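Long-range contacts in ferric uptake regulation protein (Pseudomonas aeruginosa, PDB 1MZB), which probably senses intracellular iron and, as a metal-dependent dimeric DNA-binding regulator, controls the transcription of iron-uptake genes: residues S7-A12 against A66-R71; A12-T17 against T61-A66; Q32-A37 against V80-D85; S36-Y41 against V51-V56; D90-V95 against L128-R133. One frame throughout, in Å; residues are numbered along the deposited sequence.

Contact 1 (S7-A12 against A66-R71); sequences SELRKA and AGLVVR
Ala12 and Ala66 bring their backbones within 5.6 Å, CA to CA, at a point where two helices end: Ala12 is the first residue to leave the helix 4-11, and Gly67, at positive phi, closes the helix 53-66 in a Schellman motif. The contact belongs to the winged-helix DNA-binding domain expected of this family, and it lays the N-terminal helix against the turn that leads into the first strand of the wing. The interface is apolar. Ala12 CB meets Ala66 CB at 3.9 Å and, from the same methyl, Leu68 CG at 4.0 Å. Leu68 carries most of its own segment's share: its CG lies anti to the carbonyl carbon (chi1 -73°), and the two methyls beyond it divide their work, CD2 facing the helix backbone at Glu8 O and CD1 reaching the Leu9 side chain. The Glu8 carboxylate turns to another partner, a salt bridge from OE2 to Lys110 NZ of the second subunit. Leu9 is buried, packed also on Val21 of the helix 18-28 and on Phe63. Its side chain crosses that of Leu68 at about a right angle, with Leu9 CD2 4.1 Å from Leu68 CD1.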
# COMPACT_ATOMS: atom_id res chain seq x y z
N SER A 7 10.28 -9.75 -16.81
CA SER A 7 10.89 -10.23 -15.58
C SER A 7 9.81 -10.75 -14.64
O SER A 7 9.97 -11.80 -14.04
CB SER A 7 11.69 -9.12 -14.89
OG SER A 7 12.67 -8.60 -15.78
N GLU A 8 8.70 -10.02 -14.54
CA GLU A 8 7.64 -10.46 -13.65
C GLU A 8 7.12 -11.83 -14.04
O GLU A 8 6.90 -12.69 -13.18
CB GLU A 8 6.50 -9.45 -13.66
CG GLU A 8 6.90 -8.13 -13.06
CD GLU A 8 5.73 -7.18 -12.98
OE1 GLU A 8 5.21 -6.81 -14.05
OE2 GLU A 8 5.33 -6.81 -11.85
N LEU A 9 6.92 -12.03 -15.34
CA LEU A 9 6.43 -13.30 -15.85
C LEU A 9 7.43 -14.43 -15.63
O LEU A 9 7.04 -15.54 -15.24
CB LEU A 9 6.10 -13.17 -17.34
CG LEU A 9 4.86 -12.33 -17.71
CD1 LEU A 9 4.72 -12.27 -19.23
CD2 LEU A 9 3.59 -12.98 -17.10
N ARG A 10 8.71 -14.17 -15.86
CA ARG A 10 9.72 -15.22 -15.67
C ARG A 10 9.87 -15.58 -14.20
O ARG A 10 9.88 -16.76 -13.85
CB ARG A 10 11.06 -14.77 -16.26
CG ARG A 10 10.99 -14.72 -17.78
CD ARG A 10 12.16 -14.04 -18.43
NE ARG A 10 11.99 -14.03 -19.87
CZ ARG A 10 12.30 -13.01 -20.67
NH1 ARG A 10 12.81 -11.90 -20.15
NH2 ARG A 10 12.09 -13.10 -21.98
N LYS A 11 9.95 -14.58 -13.34
CA LYS A 11 10.05 -14.81 -11.90
C LYS A 11 8.88 -15.68 -11.42
O LYS A 11 9.01 -16.40 -10.43
CB LYS A 11 10.03 -13.50 -11.13
CG LYS A 11 11.39 -12.86 -10.85
CD LYS A 11 11.96 -12.08 -12.04
CE LYS A 11 12.61 -12.98 -13.08
NZ LYS A 11 13.04 -12.23 -14.30
N ALA A 12 7.76 -15.61 -12.14
CA ALA A 12 6.56 -16.37 -11.79
C ALA A 12 6.48 -17.72 -12.50
O ALA A 12 5.43 -18.36 -12.52
CB ALA A 12 5.31 -15.55 -12.11
N ALA A 66 0.08 -18.22 -9.91
CA ALA A 66 1.48 -17.83 -9.87
C ALA A 66 1.79 -16.80 -8.81
O ALA A 66 2.95 -16.62 -8.44
CB ALA A 66 1.90 -17.30 -11.26
N GLY A 67 0.76 -16.13 -8.31
CA GLY A 67 0.99 -15.12 -7.30
C GLY A 67 1.12 -13.71 -7.84
O GLY A 67 1.37 -12.78 -7.07
N LEU A 68 0.98 -13.53 -9.14
CA LEU A 68 1.05 -12.18 -9.70
C LEU A 68 -0.24 -11.40 -9.38
O LEU A 68 -0.23 -10.17 -9.33
CB LEU A 68 1.22 -12.24 -11.21
CG LEU A 68 2.62 -12.68 -11.64
CD1 LEU A 68 2.64 -12.78 -13.16
CD2 LEU A 68 3.65 -11.66 -11.12
N VAL A 69 -1.35 -12.11 -9.23
CA VAL A 69 -2.61 -11.41 -8.88
C VAL A 69 -3.30 -12.19 -7.78
O VAL A 69 -2.97 -13.35 -7.53
CB VAL A 69 -3.61 -11.25 -10.08
CG1 VAL A 69 -2.93 -10.62 -11.28
CG2 VAL A 69 -4.28 -12.54 -10.42
N VAL A 70 -4.23 -11.52 -7.09
CA VAL A 70 -5.00 -12.14 -6.03
C VAL A 70 -6.43 -12.07 -6.55
O VAL A 70 -6.80 -11.08 -7.18
CB VAL A 70 -4.93 -11.33 -4.73
CG1 VAL A 70 -5.83 -11.96 -3.69
CG2 VAL A 70 -3.47 -11.30 -4.19
N ARG A 71 -7.21 -13.11 -6.31
CA ARG A 71 -8.60 -13.14 -6.73
C ARG A 71 -9.43 -12.97 -5.46
O ARG A 71 -9.18 -13.61 -4.43
CB ARG A 71 -8.90 -14.47 -7.43
CG ARG A 71 -10.36 -14.77 -7.71
CD ARG A 71 -10.51 -16.24 -8.09
NE ARG A 71 -11.79 -16.56 -8.72
CZ ARG A 71 -11.90 -17.11 -9.92
NH1 ARG A 71 -10.81 -17.40 -10.64
NH2 ARG A 71 -13.10 -17.37 -10.41

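Contact 2 (A12-T17 against T61-A66); sequences AGLKVT and TQFEAA
A helix-ending Schellman motif, with Gly13 at positive phi as its C-prime residue, turns the chain out of the helix 4-11 and sets Leu14 against the last turn of the helix 53-66, within the probable winged-helix domain. Leu14 N is tied back to Leu9 O, and Gly13 N to Arg10 O, which fixes where the Leu14 side chain starts. One methyl of Leu14 then does nearly all the touching. With CG anti to the carbonyl carbon (chi1 -57°) and CD1 continuing the chain in an extended course (chi2 -177°), CD1 lies 3.9 Å from Ala66 CB and 4.0 Å from Phe63 CD1. It meets the phenyl ring at its edge, near the ring plane, and the two side chains cross obliquely. The same methyl comes 4.2 Å from Gln62 O, a carbonyl already engaged by Ala66 N in the helix. Ala66 CB, already against Ala12, takes this methyl as a second neighbour. Gln62 borders the patch, its OE1 accepting a hydrogen bond from Arg20 NE. Phe63 also packs on Leu9 of the helix 4-11, on Ile23 and Leu24 of the helix 18-28 and on Val69 of the strand 69-72, so the loop 12-17, which ends at the Thr17 cap of the helix 18-28, lies over one margin of a packing site shared by three helices and a strand.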
# COMPACT_ATOMS: atom_id res chain seq x y z
N ALA A 12 7.76 -15.61 -12.14
CA ALA A 12 6.56 -16.37 -11.79
C ALA A 12 6.48 -17.72 -12.50
O ALA A 12 5.43 -18.36 -12.52
CB ALA A 12 5.31 -15.55 -12.11
N GLY A 13 7.60 -18.16 -13.08
CA GLY A 13 7.63 -19.44 -13.78
C GLY A 13 6.68 -19.54 -14.95
O GLY A 13 6.19 -20.62 -15.28
N LEU A 14 6.42 -18.40 -15.58
CA LEU A 14 5.51 -18.34 -16.71
C LEU A 14 6.21 -17.83 -17.97
O LEU A 14 6.83 -16.77 -17.96
CB LEU A 14 4.34 -17.41 -16.40
CG LEU A 14 3.51 -17.75 -15.15
CD1 LEU A 14 2.34 -16.77 -15.05
CD2 LEU A 14 3.00 -19.19 -15.23
N LYS A 15 6.09 -18.59 -19.05
CA LYS A 15 6.71 -18.21 -20.32
C LYS A 15 6.10 -16.90 -20.79
O LYS A 15 4.92 -16.64 -20.56
CB LYS A 15 6.48 -19.30 -21.36
N VAL A 16 6.91 -16.07 -21.44
CA VAL A 16 6.45 -14.78 -21.93
C VAL A 16 5.68 -14.92 -23.23
O VAL A 16 6.20 -15.46 -24.21
CB VAL A 16 7.64 -13.83 -22.16
CG1 VAL A 16 7.17 -12.54 -22.80
CG2 VAL A 16 8.33 -13.55 -20.83
N THR A 17 4.43 -14.45 -23.24
CA THR A 17 3.58 -14.53 -24.42
C THR A 17 2.85 -13.22 -24.62
O THR A 17 2.67 -12.43 -23.69
CB THR A 17 2.51 -15.63 -24.30
OG1 THR A 17 1.55 -15.25 -23.31
CG2 THR A 17 3.14 -16.95 -23.91
N THR A 61 -6.31 -16.46 -14.40
CA THR A 61 -6.24 -17.59 -13.46
C THR A 61 -4.78 -18.09 -13.36
O THR A 61 -4.31 -18.49 -12.28
CB THR A 61 -7.19 -18.73 -13.87
OG1 THR A 61 -8.55 -18.26 -13.73
CG2 THR A 61 -7.01 -19.94 -12.94
N GLN A 62 -4.06 -18.00 -14.47
CA GLN A 62 -2.63 -18.40 -14.50
C GLN A 62 -1.88 -17.42 -13.59
O GLN A 62 -1.04 -17.84 -12.78
CB GLN A 62 -2.08 -18.34 -15.94
CG GLN A 62 -2.75 -19.31 -16.93
CD GLN A 62 -2.11 -19.36 -18.32
OE1 GLN A 62 -1.79 -18.33 -18.93
NE2 GLN A 62 -1.91 -20.59 -18.83
N PHE A 63 -2.20 -16.12 -13.71
CA PHE A 63 -1.55 -15.09 -12.90
C PHE A 63 -1.86 -15.26 -11.42
O PHE A 63 -1.02 -15.01 -10.56
CB PHE A 63 -2.02 -13.68 -13.31
CG PHE A 63 -1.43 -13.19 -14.60
CD1 PHE A 63 -0.56 -13.99 -15.33
CD2 PHE A 63 -1.77 -11.95 -15.09
CE1 PHE A 63 -0.04 -13.54 -16.53
CE2 PHE A 63 -1.24 -11.49 -16.30
CZ PHE A 63 -0.38 -12.29 -17.01
N GLU A 64 -3.08 -15.68 -11.12
CA GLU A 64 -3.48 -15.86 -9.75
C GLU A 64 -2.71 -17.00 -9.08
O GLU A 64 -2.23 -16.87 -7.95
CB GLU A 64 -4.98 -16.14 -9.70
CG GLU A 64 -5.51 -16.30 -8.31
CD GLU A 64 -6.31 -17.57 -8.21
OE1 GLU A 64 -7.50 -17.56 -8.63
OE2 GLU A 64 -5.73 -18.59 -7.74
N ALA A 65 -2.65 -18.12 -9.77
CA ALA A 65 -1.96 -19.30 -9.25
C ALA A 65 -0.48 -19.02 -9.02
O ALA A 65 0.12 -19.51 -8.05
CB ALA A 65 -2.13 -20.43 -10.21
N ALA A 66 0.08 -18.22 -9.91
CA ALA A 66 1.48 -17.83 -9.87
C ALA A 66 1.79 -16.80 -8.81
O ALA A 66 2.95 -16.62 -8.44
CB ALA A 66 1.90 -17.30 -11.26

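Contact 3 (Q32-A37 against V80-D85); sequences QRHMSA and VFELAD. With ZN (zinc ion), chain C.
His34 and Glu82 share one zinc ion, bound by His34 NE2 at 2.0 Å and Glu82 OE1 at 2.0 Å. Their side chains lie side by side and point the same way, the ring and carboxylate planes 73° apart. Glu82 OE2 comes to the imidazole edge, 3.0 Å from His34 CD2, and also accepts a weak hydrogen bond from His72 ND1. Glu82 CG sits between the backbone N and the carbonyl carbon (chi1 55°), and the chain runs on extended from there to carry the carboxylate to the zinc ion. Behind this shell, Phe81 N donates to Met35 O at 2.8 Å, with an N-H...O angle of 165°, fastening the loop beside the metal ligands. Val80 CA adds a CH...O contact to the same oxygen at 3.5 Å. Phe81 then packs on Tyr57 and Leu60 of the helix 53-66. His91 and Glu102, from the other sheet, complete a four-residue zinc site that joins the loop and wing of the probable winged-helix domain to what is probably the dimerisation domain, as in other Fur proteins.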
# COMPACT_ATOMS: atom_id res chain seq x y z
N GLN A 32 -10.37 1.40 -12.88
CA GLN A 32 -10.91 0.41 -11.95
C GLN A 32 -9.76 -0.32 -11.26
O GLN A 32 -8.87 -0.90 -11.91
CB GLN A 32 -11.80 -0.58 -12.71
CG GLN A 32 -12.87 0.10 -13.57
CD GLN A 32 -13.81 -0.89 -14.25
OE1 GLN A 32 -14.53 -1.64 -13.58
NE2 GLN A 32 -13.80 -0.90 -15.58
N ARG A 33 -9.78 -0.31 -9.93
CA ARG A 33 -8.74 -0.96 -9.15
C ARG A 33 -9.01 -2.47 -9.03
O ARG A 33 -8.07 -3.28 -8.98
CB ARG A 33 -8.68 -0.33 -7.75
CG ARG A 33 -8.81 1.20 -7.73
CD ARG A 33 -8.32 1.75 -6.40
NE ARG A 33 -8.59 3.18 -6.24
CZ ARG A 33 -8.10 3.92 -5.25
NH1 ARG A 33 -7.31 3.37 -4.33
NH2 ARG A 33 -8.41 5.22 -5.17
N HIS A 34 -10.30 -2.82 -9.01
CA HIS A 34 -10.75 -4.21 -8.88
C HIS A 34 -11.57 -4.68 -10.08
O HIS A 34 -12.80 -4.66 -10.08
CB HIS A 34 -11.58 -4.36 -7.60
CG HIS A 34 -10.90 -3.80 -6.39
ND1 HIS A 34 -11.13 -2.51 -5.97
CD2 HIS A 34 -9.93 -4.36 -5.62
CE1 HIS A 34 -10.31 -2.31 -4.95
NE2 HIS A 34 -9.55 -3.41 -4.70
N MET A 35 -10.86 -5.16 -11.08
CA MET A 35 -11.48 -5.60 -12.29
C MET A 35 -11.87 -7.07 -12.37
O MET A 35 -11.15 -7.96 -11.93
CB MET A 35 -10.56 -5.29 -13.46
CG MET A 35 -10.45 -3.78 -13.80
SD MET A 35 -9.45 -3.53 -15.27
CE MET A 35 -8.03 -4.33 -14.80
N SER A 36 -13.01 -7.30 -12.99
CA SER A 36 -13.48 -8.65 -13.27
C SER A 36 -12.82 -9.07 -14.60
O SER A 36 -12.20 -8.25 -15.32
CB SER A 36 -14.99 -8.65 -13.47
OG SER A 36 -15.31 -8.05 -14.72
N ALA A 37 -12.96 -10.35 -14.94
CA ALA A 37 -12.44 -10.85 -16.22
C ALA A 37 -13.08 -10.10 -17.38
O ALA A 37 -12.42 -9.75 -18.37
CB ALA A 37 -12.70 -12.37 -16.35
N VAL A 80 -12.99 -10.70 -8.66
CA VAL A 80 -12.24 -9.50 -8.96
C VAL A 80 -10.78 -9.93 -8.97
O VAL A 80 -10.39 -10.72 -8.13
CB VAL A 80 -12.43 -8.48 -7.83
CG1 VAL A 80 -11.26 -7.52 -7.75
CG2 VAL A 80 -13.74 -7.73 -8.09
N PHE A 81 -9.97 -9.40 -9.90
CA PHE A 81 -8.55 -9.78 -9.93
C PHE A 81 -7.76 -8.49 -9.78
O PHE A 81 -8.07 -7.52 -10.45
CB PHE A 81 -8.20 -10.42 -11.27
CG PHE A 81 -8.88 -11.75 -11.51
CD1 PHE A 81 -10.15 -11.82 -12.07
CD2 PHE A 81 -8.22 -12.94 -11.19
CE1 PHE A 81 -10.77 -13.09 -12.32
CE2 PHE A 81 -8.82 -14.19 -11.43
CZ PHE A 81 -10.10 -14.27 -12.00
N GLU A 82 -6.79 -8.47 -8.89
CA GLU A 82 -5.99 -7.25 -8.72
C GLU A 82 -4.55 -7.66 -8.52
O GLU A 82 -4.28 -8.76 -8.11
CB GLU A 82 -6.49 -6.41 -7.54
CG GLU A 82 -6.54 -7.15 -6.19
CD GLU A 82 -7.25 -6.34 -5.09
OE1 GLU A 82 -6.72 -5.30 -4.66
OE2 GLU A 82 -8.35 -6.75 -4.67
N LEU A 83 -3.63 -6.78 -8.88
CA LEU A 83 -2.24 -7.11 -8.71
C LEU A 83 -1.92 -7.39 -7.24
O LEU A 83 -2.58 -6.88 -6.31
CB LEU A 83 -1.38 -5.96 -9.22
CG LEU A 83 -1.53 -5.73 -10.71
CD1 LEU A 83 -0.79 -4.43 -11.07
CD2 LEU A 83 -0.95 -6.94 -11.50
N ALA A 84 -0.90 -8.22 -7.04
CA ALA A 84 -0.44 -8.58 -5.72
C ALA A 84 0.72 -7.63 -5.39
O ALA A 84 0.80 -7.12 -4.27
CB ALA A 84 0.04 -10.05 -5.71
N ASP A 85 1.56 -7.36 -6.39
CA ASP A 85 2.74 -6.49 -6.25
C ASP A 85 2.50 -5.12 -5.60
O ASP A 85 3.38 -4.61 -4.89
CB ASP A 85 3.45 -6.28 -7.62
CG ASP A 85 2.51 -5.74 -8.70
OD1 ASP A 85 1.46 -6.37 -8.96
OD2 ASP A 85 2.82 -4.70 -9.32
ZN ZN C . -8.03 -4.13 -3.62
O HOH W 1 -4.95 -4.00 -10.19

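Contact 4 (S36-Y41 against V51-V56); sequences SAEDVY and VGLATV
The Tyr41 ring carries Leu53 CB over one face, a CH-pi contact in which CB lies 4.1 Å from the ring centroid and 17° off the normal, displaced toward the rim. At the ring edge, near its plane, lie Val51 O, 3.5 Å from Tyr41 CD1, and Val56 CG2. The tyrosine and leucine side chains cross at about a right angle. Leu53 curls back so that its CD1 comes 3.5 Å from Tyr41 CB, lying over the root of the ring while CB lies over the ring itself. Deeper in, Val56 uses both branches: CG2 meets Tyr41 CB, and CG1 touches Val40 CG1 at 3.7 Å and lies 3.5 Å from Ala37 O, which already accepts the helical bond from Tyr41 N. The start of the helix 37-46 is fixed by a capping box: Asp39 N donates to Ser36 OG at 3.0 Å, and Ser36 N donates to Asp39 OD2 in return, meeting that oxygen on its anti side and 35° out of the carboxylate plane. Val40 continues onto Leu60, and Val56 onto Leu44. Two helices of the probable helix-turn-helix core are thus joined by methyl, CH-pi and van der Waals contacts, while the hydrogen bonds named here, the capping box and the helix bond, stay on their own side, so the fit between these segments probably rests on complementary shape.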
# COMPACT_ATOMS: atom_id res chain seq x y z
N SER A 36 -13.01 -7.30 -12.99
CA SER A 36 -13.48 -8.65 -13.27
C SER A 36 -12.82 -9.07 -14.60
O SER A 36 -12.20 -8.25 -15.32
CB SER A 36 -14.99 -8.65 -13.47
OG SER A 36 -15.31 -8.05 -14.72
N ALA A 37 -12.96 -10.35 -14.94
CA ALA A 37 -12.44 -10.85 -16.22
C ALA A 37 -13.08 -10.10 -17.38
O ALA A 37 -12.42 -9.75 -18.37
CB ALA A 37 -12.70 -12.37 -16.35
N GLU A 38 -14.38 -9.81 -17.26
CA GLU A 38 -15.09 -9.07 -18.31
C GLU A 38 -14.59 -7.63 -18.43
O GLU A 38 -14.51 -7.09 -19.56
CB GLU A 38 -16.61 -9.06 -18.01
CG GLU A 38 -17.31 -10.34 -18.47
CD GLU A 38 -18.82 -10.19 -18.32
OE1 GLU A 38 -19.39 -9.40 -19.11
OE2 GLU A 38 -19.39 -10.86 -17.42
N ASP A 39 -14.29 -7.00 -17.29
CA ASP A 39 -13.75 -5.63 -17.32
C ASP A 39 -12.44 -5.63 -18.09
O ASP A 39 -12.19 -4.73 -18.89
CB ASP A 39 -13.49 -5.07 -15.92
CG ASP A 39 -14.76 -4.83 -15.09
OD1 ASP A 39 -15.82 -4.48 -15.68
OD2 ASP A 39 -14.69 -4.98 -13.85
N VAL A 40 -11.58 -6.62 -17.83
CA VAL A 40 -10.31 -6.68 -18.55
C VAL A 40 -10.57 -6.88 -20.04
O VAL A 40 -10.02 -6.14 -20.90
CB VAL A 40 -9.40 -7.82 -17.98
CG1 VAL A 40 -8.11 -7.93 -18.79
CG2 VAL A 40 -9.05 -7.56 -16.53
N TYR A 41 -11.41 -7.86 -20.37
CA TYR A 41 -11.78 -8.14 -21.77
C TYR A 41 -12.34 -6.91 -22.49
O TYR A 41 -11.92 -6.57 -23.64
CB TYR A 41 -12.82 -9.29 -21.78
CG TYR A 41 -13.49 -9.51 -23.11
CD1 TYR A 41 -12.81 -10.14 -24.15
CD2 TYR A 41 -14.80 -9.09 -23.33
CE1 TYR A 41 -13.44 -10.35 -25.39
CE2 TYR A 41 -15.43 -9.29 -24.56
CZ TYR A 41 -14.75 -9.92 -25.58
OH TYR A 41 -15.37 -10.06 -26.80
N VAL A 51 -7.94 -10.39 -27.97
CA VAL A 51 -7.85 -11.46 -26.97
C VAL A 51 -9.28 -11.83 -26.57
O VAL A 51 -10.02 -10.97 -26.10
CB VAL A 51 -7.08 -10.98 -25.71
CG1 VAL A 51 -6.82 -12.16 -24.79
CG2 VAL A 51 -5.77 -10.30 -26.12
N GLY A 52 -9.65 -13.09 -26.77
CA GLY A 52 -11.00 -13.51 -26.43
C GLY A 52 -11.20 -13.59 -24.93
O GLY A 52 -10.23 -13.71 -24.17
N LEU A 53 -12.46 -13.56 -24.50
CA LEU A 53 -12.80 -13.61 -23.07
C LEU A 53 -12.25 -14.83 -22.34
O LEU A 53 -11.75 -14.71 -21.21
CB LEU A 53 -14.33 -13.52 -22.90
CG LEU A 53 -14.89 -13.48 -21.46
CD1 LEU A 53 -14.23 -12.29 -20.71
CD2 LEU A 53 -16.41 -13.32 -21.52
N ALA A 54 -12.41 -16.02 -22.93
CA ALA A 54 -11.91 -17.25 -22.33
C ALA A 54 -10.42 -17.17 -22.13
O ALA A 54 -9.88 -17.65 -21.14
CB ALA A 54 -12.27 -18.47 -23.21
N THR A 55 -9.73 -16.54 -23.07
CA THR A 55 -8.29 -16.42 -22.90
C THR A 55 -7.98 -15.44 -21.74
O THR A 55 -7.07 -15.66 -20.96
CB THR A 55 -7.63 -15.89 -24.19
OG1 THR A 55 -7.80 -16.89 -25.21
CG2 THR A 55 -6.12 -15.59 -23.97
N VAL A 56 -8.76 -14.37 -21.63
CA VAL A 56 -8.54 -13.40 -20.56
C VAL A 56 -8.73 -14.11 -19.23
O VAL A 56 -7.91 -13.99 -18.32
CB VAL A 56 -9.54 -12.19 -20.63
CG1 VAL A 56 -9.45 -11.38 -19.32
CG2 VAL A 56 -9.18 -11.26 -21.88

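Contact 5 (D90-V95 against L128-R133); sequences DHMVCV and LVLYVR. With ZN (zinc ion), chain B; ZN (zinc ion), chain C.
Strands 90-94 and 129-132 run parallel, their axes 4.6 Å apart at 21°, in the mixed sheet of what is probably the dimerisation domain. Five backbone hydrogen bonds alternate along the ladder, from His91 N to Leu128 O at 3.3 Å through Val93 N to Leu130 O at 2.8 Å to Val95 N and Val132 O. On the face with His91, Val93 CG2 meets Val129 CG1 at 3.7 Å, and that Val129 methyl also lies over one face of the Tyr131 ring. On the other face Met92, bent at chi3 (55°), brings CE to Val132 CG2. The first two residues of the strand each bind a different zinc ion. His91 NE2 binds the ion shared with His34, while Asp90 holds the other through both carboxylate oxygens, together with His88, Glu109 and His126. A water links His91 ND1 to Leu128 O. At the far end Arg133 NE pairs with Asp96, and Val95 CG2 lies over the guanidinium face, 3.6 Å from Arg133 NH2.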
# COMPACT_ATOMS: atom_id res chain seq x y z
N ASP A 90 -6.29 -4.16 2.53
CA ASP A 90 -7.36 -5.07 2.92
C ASP A 90 -8.57 -4.30 2.38
O ASP A 90 -8.38 -3.29 1.75
CB ASP A 90 -7.39 -5.20 4.40
CG ASP A 90 -6.07 -5.81 4.92
OD1 ASP A 90 -5.65 -6.85 4.40
OD2 ASP A 90 -5.52 -5.24 5.80
N HIS A 91 -9.78 -4.76 2.64
CA HIS A 91 -10.91 -4.07 2.00
C HIS A 91 -12.13 -3.90 2.85
O HIS A 91 -12.46 -4.78 3.64
CB HIS A 91 -11.35 -4.86 0.74
CG HIS A 91 -10.29 -5.08 -0.29
ND1 HIS A 91 -9.33 -6.06 -0.16
CD2 HIS A 91 -10.05 -4.39 -1.43
CE1 HIS A 91 -8.54 -5.93 -1.20
NE2 HIS A 91 -8.94 -4.95 -1.99
N MET A 92 -12.82 -2.77 2.66
CA MET A 92 -14.12 -2.56 3.26
C MET A 92 -15.07 -2.71 2.04
O MET A 92 -14.76 -2.24 0.93
CB MET A 92 -14.26 -1.14 3.82
CG MET A 92 -13.68 -1.04 5.20
SD MET A 92 -13.68 0.63 5.75
CE MET A 92 -15.29 1.03 5.56
N VAL A 93 -16.18 -3.41 2.23
CA VAL A 93 -17.15 -3.58 1.14
C VAL A 93 -18.52 -3.10 1.62
O VAL A 93 -19.00 -3.55 2.67
CB VAL A 93 -17.25 -5.07 0.74
CG1 VAL A 93 -18.21 -5.23 -0.43
CG2 VAL A 93 -15.88 -5.58 0.33
N CYS A 94 -19.12 -2.18 0.87
CA CYS A 94 -20.44 -1.64 1.19
C CYS A 94 -21.43 -2.70 0.76
O CYS A 94 -21.60 -2.95 -0.43
CB CYS A 94 -20.68 -0.35 0.42
SG CYS A 94 -19.62 0.95 1.02
N VAL A 95 -22.07 -3.34 1.72
CA VAL A 95 -22.95 -4.44 1.41
C VAL A 95 -24.10 -4.07 0.52
O VAL A 95 -24.48 -4.84 -0.35
CB VAL A 95 -23.52 -5.13 2.68
CG1 VAL A 95 -22.38 -5.59 3.59
CG2 VAL A 95 -24.44 -4.20 3.42
N LEU A 128 -8.41 -9.87 4.98
CA LEU A 128 -9.33 -9.20 5.91
C LEU A 128 -10.35 -8.41 5.11
O LEU A 128 -9.98 -7.56 4.29
CB LEU A 128 -8.57 -8.23 6.85
CG LEU A 128 -9.51 -7.40 7.73
CD1 LEU A 128 -10.31 -8.30 8.73
CD2 LEU A 128 -8.66 -6.36 8.53
N VAL A 129 -11.63 -8.73 5.28
CA VAL A 129 -12.67 -7.95 4.57
C VAL A 129 -13.64 -7.47 5.62
O VAL A 129 -14.09 -8.25 6.47
CB VAL A 129 -13.42 -8.84 3.53
CG1 VAL A 129 -14.57 -8.00 2.85
CG2 VAL A 129 -12.45 -9.35 2.50
N LEU A 130 -13.97 -6.17 5.60
CA LEU A 130 -14.91 -5.64 6.56
C LEU A 130 -16.16 -5.27 5.77
O LEU A 130 -16.07 -4.48 4.85
CB LEU A 130 -14.33 -4.39 7.24
CG LEU A 130 -13.03 -4.65 8.01
CD1 LEU A 130 -12.57 -3.34 8.66
CD2 LEU A 130 -13.25 -5.74 9.04
N TYR A 131 -17.29 -5.88 6.09
CA TYR A 131 -18.52 -5.59 5.36
C TYR A 131 -19.18 -4.48 6.13
O TYR A 131 -19.37 -4.59 7.33
CB TYR A 131 -19.43 -6.82 5.28
CG TYR A 131 -18.78 -7.93 4.47
CD1 TYR A 131 -18.83 -7.93 3.07
CD2 TYR A 131 -18.08 -8.96 5.11
CE1 TYR A 131 -18.20 -8.93 2.32
CE2 TYR A 131 -17.44 -9.98 4.35
CZ TYR A 131 -17.51 -9.94 2.97
OH TYR A 131 -16.92 -10.94 2.23
N VAL A 132 -19.52 -3.41 5.42
CA VAL A 132 -20.07 -2.24 6.11
C VAL A 132 -21.32 -1.63 5.50
O VAL A 132 -21.73 -1.96 4.39
CB VAL A 132 -18.99 -1.16 6.20
CG1 VAL A 132 -17.75 -1.71 6.97
CG2 VAL A 132 -18.61 -0.69 4.77
N ARG A 133 -21.91 -0.72 6.26
CA ARG A 133 -23.12 -0.02 5.79
C ARG A 133 -23.00 1.40 6.36
O ARG A 133 -22.55 1.56 7.47
CB ARG A 133 -24.36 -0.71 6.34
CG ARG A 133 -25.67 0.03 5.99
CD ARG A 133 -26.90 -0.76 6.38
NE ARG A 133 -27.18 -1.86 5.47
CZ ARG A 133 -27.37 -3.12 5.86
NH1 ARG A 133 -27.30 -3.43 7.15
NH2 ARG A 133 -27.66 -4.07 4.96
ZN ZN B . -3.83 -6.59 5.97
ZN ZN C . -8.03 -4.13 -3.62
O HOH W 2 -6.85 -8.60 3.15
O HOH W 3 -9.35 -8.17 1.39
O HOH W 4 -5.14 -7.25 7.75

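How the contacts relate
From the N terminus, contact 1 brings the helix 4-11 to the turn before the strand 69-72, closing a loop that encloses contact 2, which shares Ala12 and Ala66 with it. Contact 4, a short closure between the helices 37-46 and 53-66, lies within both loops. Contact 3 shares Ser36 and Ala37 with contact 4 but runs on to the strand 80-83 and so crosses contacts 1 and 2; its strand pairs with that of contact 1. Contact 5 follows in series within the second sheet, its centre about 26 Å from that of contact 1. One zinc ion touches contacts 3 and 5, linking the two sheets.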